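Local coordinates for protein endoglucanase (Ganoderma lucidum, PDB 5D8Z) that probably hydrolyses internal beta-1,4-glucosidic bonds of cellulose or related glucans, as a family 5 glycoside hydrolase with a TIM-barrel fold, at residues S114-V119 with Q271-E276; A107-G112 with D155-G160; A180-I185 with Q193-P198; F232-Y237 with N256-L261; D70-F75 with A335-C340. All coordinates share one frame; numbering follows the deposited sequence.

How the contacts relate
Following the chain from the N terminus, 70-75 opens contact 5, whose loop closes last, at 335-340, and holds all the others. Contact 2 opens at 107-112 and contact 1 at 114-119; contact 2 closes at 155-160, contact 1 only at 271-276, so the two cross, and the disulfide C108-C115 links them. Inside the loop of contact 1 lie two short closures in series, contact 3 (180-185 with 193-198) and contact 4 (232-237 with 256-261). Contact 1 spans the barrel interior between strands 114-119 and 272-277; contacts 2, 3 and 4 join outer helices to strands, and contact 5 ties the C-terminal helix to the N-terminal side of strand 74-79.

Contact 1 (S114-V119 with Q271-E276)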
# COMPACT_ATOMS: atom_id res chain seq x y z
N SER A 114 -0.04 -13.05 0.42
CA SER A 114 -0.27 -12.17 1.60
C SER A 114 -1.04 -10.92 1.17
O SER A 114 -0.92 -10.52 0.04
CB SER A 114 1.07 -11.79 2.22
OG SER A 114 1.93 -12.91 2.29
N CYS A 115 -1.83 -10.31 2.05
CA CYS A 115 -2.68 -9.16 1.64
C CYS A 115 -2.52 -7.95 2.53
O CYS A 115 -2.75 -8.03 3.72
CB CYS A 115 -4.15 -9.57 1.60
SG CYS A 115 -4.33 -11.25 0.94
N ILE A 116 -2.15 -6.82 1.94
CA ILE A 116 -2.10 -5.56 2.64
C ILE A 116 -3.47 -4.90 2.62
O ILE A 116 -4.01 -4.64 1.55
CB ILE A 116 -1.17 -4.60 1.93
CG1 ILE A 116 0.29 -5.03 2.12
CG2 ILE A 116 -1.38 -3.19 2.45
CD1 ILE A 116 1.14 -4.77 0.89
N VAL A 117 -4.01 -4.64 3.81
CA VAL A 117 -5.26 -3.95 3.99
C VAL A 117 -4.91 -2.48 4.19
O VAL A 117 -4.55 -2.06 5.28
CB VAL A 117 -6.02 -4.49 5.22
CG1 VAL A 117 -7.18 -3.57 5.58
CG2 VAL A 117 -6.55 -5.89 4.96
N ASP A 118 -5.00 -1.72 3.11
CA ASP A 118 -4.53 -0.32 3.02
C ASP A 118 -5.67 0.68 3.15
O ASP A 118 -6.51 0.78 2.24
CB ASP A 118 -3.89 -0.10 1.63
CG ASP A 118 -3.63 1.39 1.31
OD1 ASP A 118 -3.01 2.11 2.16
OD2 ASP A 118 -4.02 1.82 0.20
N VAL A 119 -5.70 1.44 4.25
CA VAL A 119 -6.70 2.50 4.40
C VAL A 119 -6.22 3.70 3.60
O VAL A 119 -5.24 4.35 3.96
CB VAL A 119 -6.96 2.92 5.87
CG1 VAL A 119 -7.94 4.06 5.90
CG2 VAL A 119 -7.51 1.78 6.70
N GLN A 271 13.75 -1.96 8.57
CA GLN A 271 13.40 -2.29 7.21
C GLN A 271 12.31 -1.39 6.67
O GLN A 271 11.52 -0.81 7.43
CB GLN A 271 12.95 -3.74 7.17
CG GLN A 271 14.12 -4.67 7.41
CD GLN A 271 13.68 -6.08 7.66
OE1 GLN A 271 12.83 -6.35 8.51
NE2 GLN A 271 14.25 -6.99 6.93
N ALA A 272 12.28 -1.26 5.35
CA ALA A 272 11.15 -0.62 4.64
C ALA A 272 10.54 -1.49 3.54
O ALA A 272 11.11 -2.48 3.12
CB ALA A 272 11.58 0.70 4.05
N PHE A 273 9.38 -1.07 3.08
CA PHE A 273 8.54 -1.81 2.13
C PHE A 273 7.95 -0.81 1.14
O PHE A 273 7.23 0.11 1.52
CB PHE A 273 7.40 -2.49 2.90
CG PHE A 273 6.68 -3.57 2.15
CD1 PHE A 273 6.02 -4.57 2.87
CD2 PHE A 273 6.63 -3.62 0.75
CE1 PHE A 273 5.34 -5.58 2.22
CE2 PHE A 273 5.93 -4.64 0.10
CZ PHE A 273 5.29 -5.61 0.83
N ASN A 274 8.24 -1.00 -0.13
CA ASN A 274 7.78 -0.11 -1.16
C ASN A 274 6.42 -0.50 -1.69
O ASN A 274 6.32 -1.30 -2.62
CB ASN A 274 8.77 -0.08 -2.31
CG ASN A 274 8.36 0.90 -3.35
OD1 ASN A 274 7.55 1.80 -3.07
ND2 ASN A 274 8.88 0.74 -4.55
N THR A 275 5.37 0.08 -1.13
CA THR A 275 4.01 -0.38 -1.41
C THR A 275 3.35 0.28 -2.62
O THR A 275 2.24 -0.07 -2.98
CB THR A 275 3.13 -0.17 -0.18
OG1 THR A 275 3.42 1.12 0.39
CG2 THR A 275 3.41 -1.24 0.84
N GLU A 276 4.01 1.23 -3.24
CA GLU A 276 3.50 1.82 -4.46
C GLU A 276 4.66 2.23 -5.36
O GLU A 276 5.56 2.97 -4.95
CB GLU A 276 2.62 3.04 -4.14
CG GLU A 276 1.13 2.82 -4.32
CD GLU A 276 0.30 4.08 -4.09
OE1 GLU A 276 0.56 5.13 -4.73
OE2 GLU A 276 -0.64 4.04 -3.25
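I116 meets F273 and T275 through a single methyl, CD1, and this apolar cluster makes the closest contacts between strands 114-119 and 272-277, which stand across the barrel from each other. I116 CD1 lies 4.2 Å from F273 CZ, coming at the ring askew. The same CD1 is 4.2 Å from T275 CG2, the two side chains crossing at a slant. T275 CG2 also sits over one face of the F273 ring, 4.0 Å above its plane and shifted toward the rim. With chi1 at 43°, CG2 of T275 is anti to the carbonyl carbon and faces the interior, while OG1 makes a weak hydrogen bond to H235 NE2 of strand 230-235.

The polar partners lie further along, toward the C-terminal ends of the strands. D118 OD2 and E276 OE2 stay 5.3 Å apart, and R76 forms salt bridges with both residues, NH2 to D118 OD1 and NH1 to E276 OE2. E276 belongs to the glycan pocket, where it touches a bound glucose, and its OE1 is hydrogen-bonded to Y237 OH. The chemistry thus changes along the barrel: methyls and an aromatic ring meet in the interior, and above this apolar layer one arginine, R76, bridges D118 and E276.

Contact 2 (A107-G112 with D155-G160)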
# COMPACT_ATOMS: atom_id res chain seq x y z
N ALA A 107 -10.27 -13.48 -1.67
CA ALA A 107 -9.71 -13.86 -2.96
C ALA A 107 -8.22 -13.75 -3.00
O ALA A 107 -7.55 -14.49 -3.69
CB ALA A 107 -10.29 -13.00 -4.07
N CYS A 108 -7.70 -12.78 -2.29
CA CYS A 108 -6.26 -12.58 -2.22
C CYS A 108 -5.61 -13.73 -1.45
O CYS A 108 -4.57 -14.27 -1.83
CB CYS A 108 -5.95 -11.24 -1.57
SG CYS A 108 -4.23 -11.00 -1.09
N LEU A 109 -6.25 -14.14 -0.37
CA LEU A 109 -5.74 -15.25 0.40
C LEU A 109 -5.90 -16.57 -0.35
O LEU A 109 -4.99 -17.40 -0.33
CB LEU A 109 -6.42 -15.30 1.75
CG LEU A 109 -6.00 -14.12 2.63
CD1 LEU A 109 -6.95 -13.98 3.81
CD2 LEU A 109 -4.55 -14.27 3.10
N ASP A 110 -7.05 -16.73 -1.01
CA ASP A 110 -7.35 -17.95 -1.75
C ASP A 110 -6.36 -18.12 -2.89
O ASP A 110 -6.05 -19.24 -3.25
CB ASP A 110 -8.79 -17.98 -2.29
CG ASP A 110 -9.85 -18.19 -1.17
OD1 ASP A 110 -9.50 -18.65 -0.06
OD2 ASP A 110 -11.04 -17.88 -1.41
N ALA A 111 -5.85 -17.03 -3.44
CA ALA A 111 -4.84 -17.12 -4.48
C ALA A 111 -3.48 -17.59 -4.00
O ALA A 111 -2.60 -17.84 -4.81
CB ALA A 111 -4.70 -15.77 -5.16
N GLY A 112 -3.28 -17.66 -2.68
CA GLY A 112 -2.03 -18.13 -2.05
C GLY A 112 -1.05 -17.05 -1.59
O GLY A 112 0.11 -17.35 -1.33
N ASP A 155 -2.10 -14.69 9.79
CA ASP A 155 -0.75 -14.08 9.72
C ASP A 155 -0.34 -13.64 8.32
O ASP A 155 0.73 -13.10 8.14
CB ASP A 155 0.37 -15.01 10.26
CG ASP A 155 -0.11 -15.94 11.37
OD1 ASP A 155 -0.95 -16.83 11.08
OD2 ASP A 155 0.37 -15.79 12.52
N LYS A 156 -1.18 -13.94 7.32
CA LYS A 156 -0.91 -13.54 5.94
C LYS A 156 -1.39 -12.10 5.67
O LYS A 156 -1.09 -11.53 4.62
CB LYS A 156 -1.55 -14.53 4.96
CG LYS A 156 -0.83 -15.87 4.83
CD LYS A 156 0.43 -15.72 3.99
CE LYS A 156 1.41 -16.87 4.18
NZ LYS A 156 1.21 -18.03 3.25
N ILE A 157 -2.10 -11.51 6.63
CA ILE A 157 -2.48 -10.11 6.58
C ILE A 157 -1.37 -9.14 7.03
O ILE A 157 -0.50 -9.47 7.84
CB ILE A 157 -3.74 -9.87 7.40
CG1 ILE A 157 -4.83 -10.87 7.02
CG2 ILE A 157 -4.28 -8.48 7.15
CD1 ILE A 157 -5.47 -10.58 5.68
N ILE A 158 -1.38 -7.95 6.45
CA ILE A 158 -0.36 -6.93 6.65
C ILE A 158 -1.14 -5.65 6.71
O ILE A 158 -1.79 -5.30 5.76
CB ILE A 158 0.56 -6.83 5.43
CG1 ILE A 158 1.55 -8.00 5.43
CG2 ILE A 158 1.28 -5.49 5.37
CD1 ILE A 158 2.34 -8.16 4.13
N PHE A 159 -1.09 -4.96 7.83
CA PHE A 159 -1.95 -3.81 8.03
C PHE A 159 -1.23 -2.55 7.57
O PHE A 159 -0.20 -2.18 8.14
CB PHE A 159 -2.31 -3.65 9.49
CG PHE A 159 -2.91 -4.86 10.09
CD1 PHE A 159 -4.26 -5.02 10.10
CD2 PHE A 159 -2.11 -5.80 10.72
CE1 PHE A 159 -4.85 -6.13 10.71
CE2 PHE A 159 -2.68 -6.90 11.36
CZ PHE A 159 -4.05 -7.07 11.35
N GLY A 160 -1.79 -1.90 6.56
CA GLY A 160 -1.23 -0.65 6.07
C GLY A 160 -1.95 0.53 6.69
O GLY A 160 -3.05 0.93 6.24
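I157, whose CD1 meets L109 of the helix, lays its other branch on a ring: CG2 lies 4.3 Å above one face of F159, offset toward the rim. That ring is also touched by Q193 and by I195 of the next strand. Both branches of L109 are used. CD1 approaches I157 CD1 at 4.2 Å, the two side chains crossing at about a right angle. CD2 rests on the root of K156, 3.5 Å from its CB. For I157, chi1 of -51° sets CG1 beside the backbone N and CG2 anti to it, which parts the branch that faces the helix from the branch that faces F159. Beyond CB the K156 chain bends at chi2 and chi4.

No hydrogen bond crosses between the segments. Helix 95-110 ends in a Schellman motif, with G112 at positive phi and its N bonded to L109 O at 2.9 Å; the chain then turns into strand 114-119. The disulfide C108-C115 fastens the end of the helix to that strand, whose neighbour in the sheet is 157-160. A helix lying outside parallel strands and inserting a leucine over their N-terminal ends belongs to the alpha/beta layering of the TIM barrel.

Contact 3 (A180-I185 with Q193-P198)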
# COMPACT_ATOMS: atom_id res chain seq x y z
N ALA A 180 -0.89 5.08 18.09
CA ALA A 180 -2.19 4.74 18.58
C ALA A 180 -2.79 3.57 17.79
O ALA A 180 -3.39 2.65 18.38
CB ALA A 180 -3.10 5.95 18.52
N ALA A 181 -2.63 3.59 16.47
CA ALA A 181 -3.15 2.49 15.63
C ALA A 181 -2.43 1.18 15.95
O ALA A 181 -3.07 0.15 16.17
CB ALA A 181 -2.99 2.83 14.16
N VAL A 182 -1.10 1.23 16.01
CA VAL A 182 -0.33 0.03 16.28
C VAL A 182 -0.84 -0.61 17.56
O VAL A 182 -1.22 -1.80 17.59
CB VAL A 182 1.14 0.33 16.53
CG1 VAL A 182 1.79 -0.93 17.06
CG2 VAL A 182 1.85 0.88 15.27
N THR A 183 -0.87 0.19 18.62
CA THR A 183 -1.35 -0.30 19.89
C THR A 183 -2.75 -0.87 19.75
O THR A 183 -3.05 -1.92 20.29
CB THR A 183 -1.34 0.81 20.93
OG1 THR A 183 0.00 1.25 21.13
CG2 THR A 183 -1.90 0.30 22.25
N ALA A 184 -3.63 -0.19 19.02
CA ALA A 184 -4.96 -0.76 18.83
C ALA A 184 -4.82 -2.12 18.17
O ALA A 184 -5.47 -3.08 18.59
CB ALA A 184 -5.85 0.15 18.00
N ILE A 185 -3.95 -2.21 17.17
CA ILE A 185 -3.85 -3.44 16.36
C ILE A 185 -3.36 -4.67 17.17
O ILE A 185 -3.89 -5.78 17.02
CB ILE A 185 -2.96 -3.24 15.11
CG1 ILE A 185 -3.65 -2.33 14.09
CG2 ILE A 185 -2.65 -4.56 14.45
CD1 ILE A 185 -2.72 -1.70 13.08
N GLN A 193 1.50 -10.02 12.83
CA GLN A 193 1.55 -9.36 11.53
C GLN A 193 2.53 -8.20 11.46
O GLN A 193 2.97 -7.65 12.48
CB GLN A 193 0.19 -8.82 11.15
CG GLN A 193 -0.83 -9.90 10.86
CD GLN A 193 -1.45 -10.43 12.11
OE1 GLN A 193 -0.84 -10.39 13.16
NE2 GLN A 193 -2.67 -10.88 12.02
N ILE A 194 2.89 -7.91 10.22
CA ILE A 194 3.61 -6.70 9.86
C ILE A 194 2.61 -5.56 9.97
O ILE A 194 1.41 -5.75 9.74
CB ILE A 194 4.05 -6.73 8.38
CG1 ILE A 194 4.85 -7.99 8.06
CG2 ILE A 194 4.80 -5.47 8.02
CD1 ILE A 194 5.78 -7.88 6.85
N ILE A 195 3.11 -4.40 10.33
CA ILE A 195 2.37 -3.17 10.24
C ILE A 195 3.27 -2.17 9.53
O ILE A 195 4.46 -2.06 9.84
CB ILE A 195 2.01 -2.66 11.60
CG1 ILE A 195 1.04 -3.62 12.31
CG2 ILE A 195 1.37 -1.30 11.46
CD1 ILE A 195 0.91 -3.33 13.81
N LEU A 196 2.71 -1.48 8.54
CA LEU A 196 3.46 -0.58 7.67
C LEU A 196 3.30 0.80 8.27
O LEU A 196 2.21 1.14 8.75
CB LEU A 196 2.94 -0.63 6.23
CG LEU A 196 3.05 -2.03 5.63
CD1 LEU A 196 2.15 -2.27 4.43
CD2 LEU A 196 4.48 -2.36 5.26
N LEU A 197 4.38 1.56 8.31
CA LEU A 197 4.33 2.86 8.94
C LEU A 197 4.69 3.91 7.91
O LEU A 197 5.82 3.93 7.44
CB LEU A 197 5.30 2.95 10.11
CG LEU A 197 5.56 1.72 10.96
CD1 LEU A 197 6.46 2.17 12.11
CD2 LEU A 197 4.29 1.07 11.48
N PRO A 198 3.74 4.79 7.61
CA PRO A 198 3.86 5.80 6.61
C PRO A 198 4.24 7.14 7.20
O PRO A 198 3.83 7.44 8.32
CB PRO A 198 2.44 5.91 6.11
CG PRO A 198 1.62 5.75 7.36
CD PRO A 198 2.42 4.86 8.26
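V182 and I185 of helix 171-187 converge on one side chain of the opposing strand, I195, and the methyl that receives both is its CD1. Ahead of it in sequence, Q193 is tied by polar bonds: its carbonyl O accepts from R186 NH2, and its side-chain NE2 donates to A152 O. The Q193 side chain also packs on F159. I194 turns from the helix and packs on I158 and I231 of the two adjoining strands.

I195 carries the contact. An extended chain, chi2 166°, carries CD1 out toward the helix. There it ends 3.8 Å from I185 CG2 and 4.0 Å from I185 CD1, the two isoleucines meeting tip to tip, so that both arms of I185 close round the one methyl. V182 comes in at a slant, with CG1 4.1 Å from I195 CD1; its chi1 of 169° places that methyl anti to the backbone N.

L196 again faces the barrel interior, where it packs on I116, F273 and T275. L197 brings its end back toward the helix, though only to the fringe of the contact, and P198 O accepts a hydrogen bond from W174 NE1 of the same helix.

This is the helix-to-strand half of the beta-alpha-beta unit 157-160, 171-187, 194-198. Strand 194-198 lies between strands 157-160 and 230-235, while helix 137-149 flanks helix 171-187, with W144 and A148 touching I185.

Contact 4 (F232-Y237 with N256-L261). With BGC (beta-D-glucopyranose), chain C.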
# COMPACT_ATOMS: atom_id res chain seq x y z
N PHE A 232 8.71 0.36 7.71
CA PHE A 232 8.37 1.61 7.08
C PHE A 232 7.73 1.37 5.72
O PHE A 232 8.01 0.41 5.05
CB PHE A 232 9.59 2.53 7.01
CG PHE A 232 10.16 2.81 8.35
CD1 PHE A 232 9.49 3.64 9.23
CD2 PHE A 232 11.30 2.18 8.78
CE1 PHE A 232 9.98 3.87 10.51
CE2 PHE A 232 11.81 2.41 10.06
CZ PHE A 232 11.14 3.26 10.93
N ASP A 233 6.83 2.27 5.37
CA ASP A 233 5.96 2.17 4.22
C ASP A 233 6.40 3.29 3.34
O ASP A 233 6.31 4.44 3.74
CB ASP A 233 4.52 2.43 4.69
CG ASP A 233 3.46 2.15 3.62
OD1 ASP A 233 3.86 1.85 2.47
OD2 ASP A 233 2.24 2.23 3.93
N VAL A 234 6.90 2.99 2.15
CA VAL A 234 7.32 4.05 1.25
C VAL A 234 6.83 3.82 -0.17
O VAL A 234 6.53 2.69 -0.57
CB VAL A 234 8.85 4.28 1.27
CG1 VAL A 234 9.34 4.45 2.71
CG2 VAL A 234 9.59 3.13 0.63
N HIS A 235 6.77 4.92 -0.91
CA HIS A 235 6.24 4.99 -2.25
C HIS A 235 7.22 5.80 -3.11
O HIS A 235 7.88 6.71 -2.60
CB HIS A 235 4.90 5.69 -2.21
CG HIS A 235 3.80 4.91 -1.56
ND1 HIS A 235 2.47 5.27 -1.67
CD2 HIS A 235 3.81 3.77 -0.83
CE1 HIS A 235 1.72 4.41 -1.02
NE2 HIS A 235 2.51 3.48 -0.51
N LYS A 236 7.32 5.45 -4.40
CA LYS A 236 8.26 6.07 -5.35
C LYS A 236 7.92 5.75 -6.81
O LYS A 236 7.84 4.56 -7.22
CB LYS A 236 9.69 5.59 -5.09
CG LYS A 236 10.61 6.70 -4.63
CD LYS A 236 10.96 7.62 -5.78
CE LYS A 236 10.87 9.08 -5.40
NZ LYS A 236 11.01 9.89 -6.65
N TYR A 237 7.78 6.81 -7.59
CA TYR A 237 7.41 6.70 -9.00
C TYR A 237 8.60 7.14 -9.82
O TYR A 237 9.53 7.70 -9.27
CB TYR A 237 6.18 7.55 -9.27
CG TYR A 237 4.95 6.91 -8.68
CD1 TYR A 237 4.29 5.89 -9.35
CD2 TYR A 237 4.46 7.28 -7.44
CE1 TYR A 237 3.16 5.30 -8.84
CE2 TYR A 237 3.34 6.68 -6.91
CZ TYR A 237 2.70 5.69 -7.62
OH TYR A 237 1.59 5.08 -7.11
N ASN A 256 19.14 9.08 -5.69
CA ASN A 256 18.46 10.06 -4.83
C ASN A 256 17.51 9.49 -3.78
O ASN A 256 17.08 10.23 -2.88
CB ASN A 256 17.73 11.08 -5.69
CG ASN A 256 18.67 11.89 -6.58
OD1 ASN A 256 19.88 11.63 -6.62
ND2 ASN A 256 18.12 12.87 -7.29
N ALA A 257 17.21 8.19 -3.86
CA ALA A 257 16.22 7.58 -3.00
C ALA A 257 16.62 6.26 -2.37
O ALA A 257 16.75 6.18 -1.16
CB ALA A 257 14.93 7.43 -3.76
N TRP A 258 16.83 5.22 -3.17
CA TRP A 258 17.03 3.90 -2.58
C TRP A 258 18.39 3.72 -1.96
O TRP A 258 18.51 3.01 -0.97
CB TRP A 258 16.79 2.78 -3.59
CG TRP A 258 15.52 2.91 -4.26
CD1 TRP A 258 15.34 3.21 -5.55
CD2 TRP A 258 14.22 2.79 -3.68
NE1 TRP A 258 14.01 3.26 -5.84
CE2 TRP A 258 13.29 3.01 -4.70
CE3 TRP A 258 13.75 2.51 -2.39
CZ2 TRP A 258 11.92 2.97 -4.49
CZ3 TRP A 258 12.39 2.46 -2.18
CH2 TRP A 258 11.49 2.68 -3.23
N ALA A 259 19.42 4.34 -2.54
CA ALA A 259 20.77 4.26 -1.92
C ALA A 259 20.77 4.92 -0.55
O ALA A 259 20.99 4.20 0.44
CB ALA A 259 21.84 4.87 -2.81
N PRO A 260 20.49 6.26 -0.47
CA PRO A 260 20.50 6.91 0.85
C PRO A 260 19.59 6.19 1.81
O PRO A 260 19.91 5.98 2.99
CB PRO A 260 19.95 8.31 0.57
CG PRO A 260 20.23 8.54 -0.86
CD PRO A 260 20.02 7.20 -1.50
N LEU A 261 18.46 5.76 1.30
CA LEU A 261 17.52 5.14 2.19
C LEU A 261 18.10 3.88 2.84
O LEU A 261 18.06 3.75 4.06
CB LEU A 261 16.20 4.86 1.48
CG LEU A 261 15.21 4.26 2.45
CD1 LEU A 261 15.02 5.17 3.66
CD2 LEU A 261 13.92 3.99 1.73
C2 BGC C . -0.47 12.35 -6.86
C3 BGC C . -0.93 10.91 -6.53
C4 BGC C . 0.23 9.96 -6.28
C5 BGC C . 1.25 10.59 -5.31
C6 BGC C . 2.54 9.77 -5.25
C1 BGC C . 0.68 12.90 -5.98
O2 BGC C . -1.61 13.21 -6.75
O3 BGC C . -1.69 10.31 -7.60
O4 BGC C . -0.36 8.71 -5.86
O5 BGC C . 1.68 11.91 -5.71
O6 BGC C . 3.66 10.50 -5.75
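V234 and K236 pack against W258 inside the beta-alpha-beta unit 230-235, 254-267, 272-277, next to the glycan pocket, which Y237 of the same segment helps to line. V234 CG2 comes to the edge of the indole, near its plane, 4.0 Å from CZ3; this methyl sits between the backbone N and the carbonyl carbon of its own residue. The root of K236 crosses the far end of the same ring obliquely, its CB 3.5 Å from W258 CZ2 and its CG 4.0 Å from that atom. Further out, K236 CD lies 4.5 Å from A257 CB. Bends at chi2 and chi3 then lead the amine away from the helix to a hydrogen bond with N253 OD1.

On the pocket side, Y237 CE2 stands 3.6 Å from C6 of a bound beta-D-glucopyranose, which meets the ring at a tilt. Y237 OH is hydrogen-bonded to E276 OE1, and the sugar is hydrogen-bonded to E164 OE1.

Helix 254-267 has a wider pi-type turn at 256-258 and is kinked at P260, whose N has no bond to the turn before. W258 touches N274 of strand 272-277 and meets F303 of strand 303-312 edge-to-face, and its other neighbours include Y295 and Q296 of helix 283-298.

Contact 5 (D70-F75 with A335-C340); sequences DGFNVF and ALVSAC
V337 presents one methyl, CG1, to two side chains of the 70-75 segment, the ring of F72 and the carboxylate of D70. The methyl comes to the edge of the F72 ring, in its plane, 4.0 Å from CE2 and 4.1 Å from CZ, with the two side chains crossing at a slant. D70 stands at about a right angle to V337, and its OD2 is 4.1 Å from the same CG1. A chi1 of 175° sets CG1 of V337 anti to the backbone N and points it away from the helix, at both partners together. The F72 ring also meets that of F66, their planes at about 80°, and touches P343 from the tail of the chain.

Within the helix, A335 O takes two donors. A339 N reaches it at 2.8 Å in the ordinary helical way, and S338 OG adds a side-chain bond of 3.2 Å, coming from 44° above the carbonyl plane. A pi-type turn widens the helix at 337-340, and C340 is joined by a disulfide to C290 of helix 283-298.

G71, with positive phi, lets the chain leave helix 59-68; D70 lies before this turn and F72 just after it, on the way to strand 74-79. Backbone bonding between D70 and N344 ties the same corner to the C-terminal tail. The two segments share no hydrogen bond: the helix is met by van der Waals contact alone, a carboxylate oxygen and a ring edge against one methyl, while its covalent tie runs through C340 to another helix.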
# COMPACT_ATOMS: atom_id res chain seq x y z
N ASP A 70 3.20 -15.59 -12.55
CA ASP A 70 4.20 -14.51 -12.50
C ASP A 70 5.10 -14.51 -11.27
O ASP A 70 6.16 -13.87 -11.26
CB ASP A 70 3.50 -13.15 -12.60
CG ASP A 70 3.08 -12.80 -14.01
OD1 ASP A 70 3.70 -13.33 -14.96
OD2 ASP A 70 2.15 -11.98 -14.16
N GLY A 71 4.68 -15.22 -10.22
CA GLY A 71 5.47 -15.34 -9.02
C GLY A 71 5.21 -14.27 -7.98
O GLY A 71 5.96 -14.15 -7.03
N PHE A 72 4.15 -13.49 -8.18
CA PHE A 72 3.74 -12.52 -7.17
C PHE A 72 3.24 -13.26 -5.96
O PHE A 72 2.85 -14.41 -6.04
CB PHE A 72 2.66 -11.59 -7.72
CG PHE A 72 3.18 -10.60 -8.74
CD1 PHE A 72 4.09 -9.64 -8.39
CD2 PHE A 72 2.73 -10.63 -10.06
CE1 PHE A 72 4.56 -8.74 -9.32
CE2 PHE A 72 3.19 -9.70 -10.98
CZ PHE A 72 4.12 -8.77 -10.62
N ASN A 73 3.13 -12.50 -4.88
CA ASN A 73 3.33 -12.94 -3.52
C ASN A 73 2.41 -12.31 -2.52
O ASN A 73 2.09 -12.90 -1.50
CB ASN A 73 4.68 -12.39 -3.16
CG ASN A 73 5.41 -13.25 -2.24
OD1 ASN A 73 4.81 -14.08 -1.59
ND2 ASN A 73 6.72 -13.08 -2.18
N VAL A 74 2.11 -11.04 -2.78
CA VAL A 74 1.28 -10.20 -1.94
C VAL A 74 0.43 -9.28 -2.85
O VAL A 74 0.83 -8.97 -3.95
CB VAL A 74 2.17 -9.34 -1.02
CG1 VAL A 74 3.02 -8.39 -1.84
CG2 VAL A 74 1.37 -8.54 -0.02
N PHE A 75 -0.72 -8.84 -2.36
CA PHE A 75 -1.52 -7.84 -3.05
C PHE A 75 -1.93 -6.75 -2.12
O PHE A 75 -2.10 -6.97 -0.93
CB PHE A 75 -2.73 -8.49 -3.73
CG PHE A 75 -2.32 -9.50 -4.73
CD1 PHE A 75 -1.60 -9.11 -5.85
CD2 PHE A 75 -2.51 -10.83 -4.49
CE1 PHE A 75 -1.14 -10.04 -6.76
CE2 PHE A 75 -2.06 -11.78 -5.40
CZ PHE A 75 -1.37 -11.38 -6.54
N ALA A 335 3.05 -4.79 -20.72
CA ALA A 335 4.46 -4.80 -21.08
C ALA A 335 5.37 -4.76 -19.85
O ALA A 335 6.34 -5.52 -19.76
CB ALA A 335 4.75 -3.60 -21.95
N LEU A 336 5.04 -3.87 -18.91
CA LEU A 336 5.94 -3.51 -17.81
C LEU A 336 5.99 -4.59 -16.75
O LEU A 336 7.02 -4.79 -16.10
CB LEU A 336 5.48 -2.23 -17.16
CG LEU A 336 6.34 -1.72 -16.01
CD1 LEU A 336 7.77 -1.58 -16.46
CD2 LEU A 336 5.81 -0.39 -15.53
N VAL A 337 4.87 -5.26 -16.59
CA VAL A 337 4.81 -6.39 -15.70
C VAL A 337 5.63 -7.56 -16.23
O VAL A 337 6.30 -8.25 -15.44
CB VAL A 337 3.36 -6.83 -15.47
CG1 VAL A 337 3.32 -8.10 -14.62
CG2 VAL A 337 2.59 -5.73 -14.78
N SER A 338 5.57 -7.82 -17.53
CA SER A 338 6.26 -8.98 -18.08
C SER A 338 7.73 -8.69 -18.39
O SER A 338 8.56 -9.57 -18.28
CB SER A 338 5.55 -9.52 -19.32
OG SER A 338 5.61 -8.58 -20.36
N ALA A 339 8.05 -7.46 -18.76
CA ALA A 339 9.45 -7.08 -18.94
C ALA A 339 10.18 -6.92 -17.61
O ALA A 339 11.32 -7.35 -17.48
CB ALA A 339 9.56 -5.80 -19.76
N CYS A 340 9.53 -6.32 -16.61
CA CYS A 340 10.25 -5.93 -15.40
C CYS A 340 9.72 -6.41 -14.04
O CYS A 340 10.46 -6.99 -13.27
CB CYS A 340 10.42 -4.41 -15.39
SG CYS A 340 11.70 -3.83 -16.54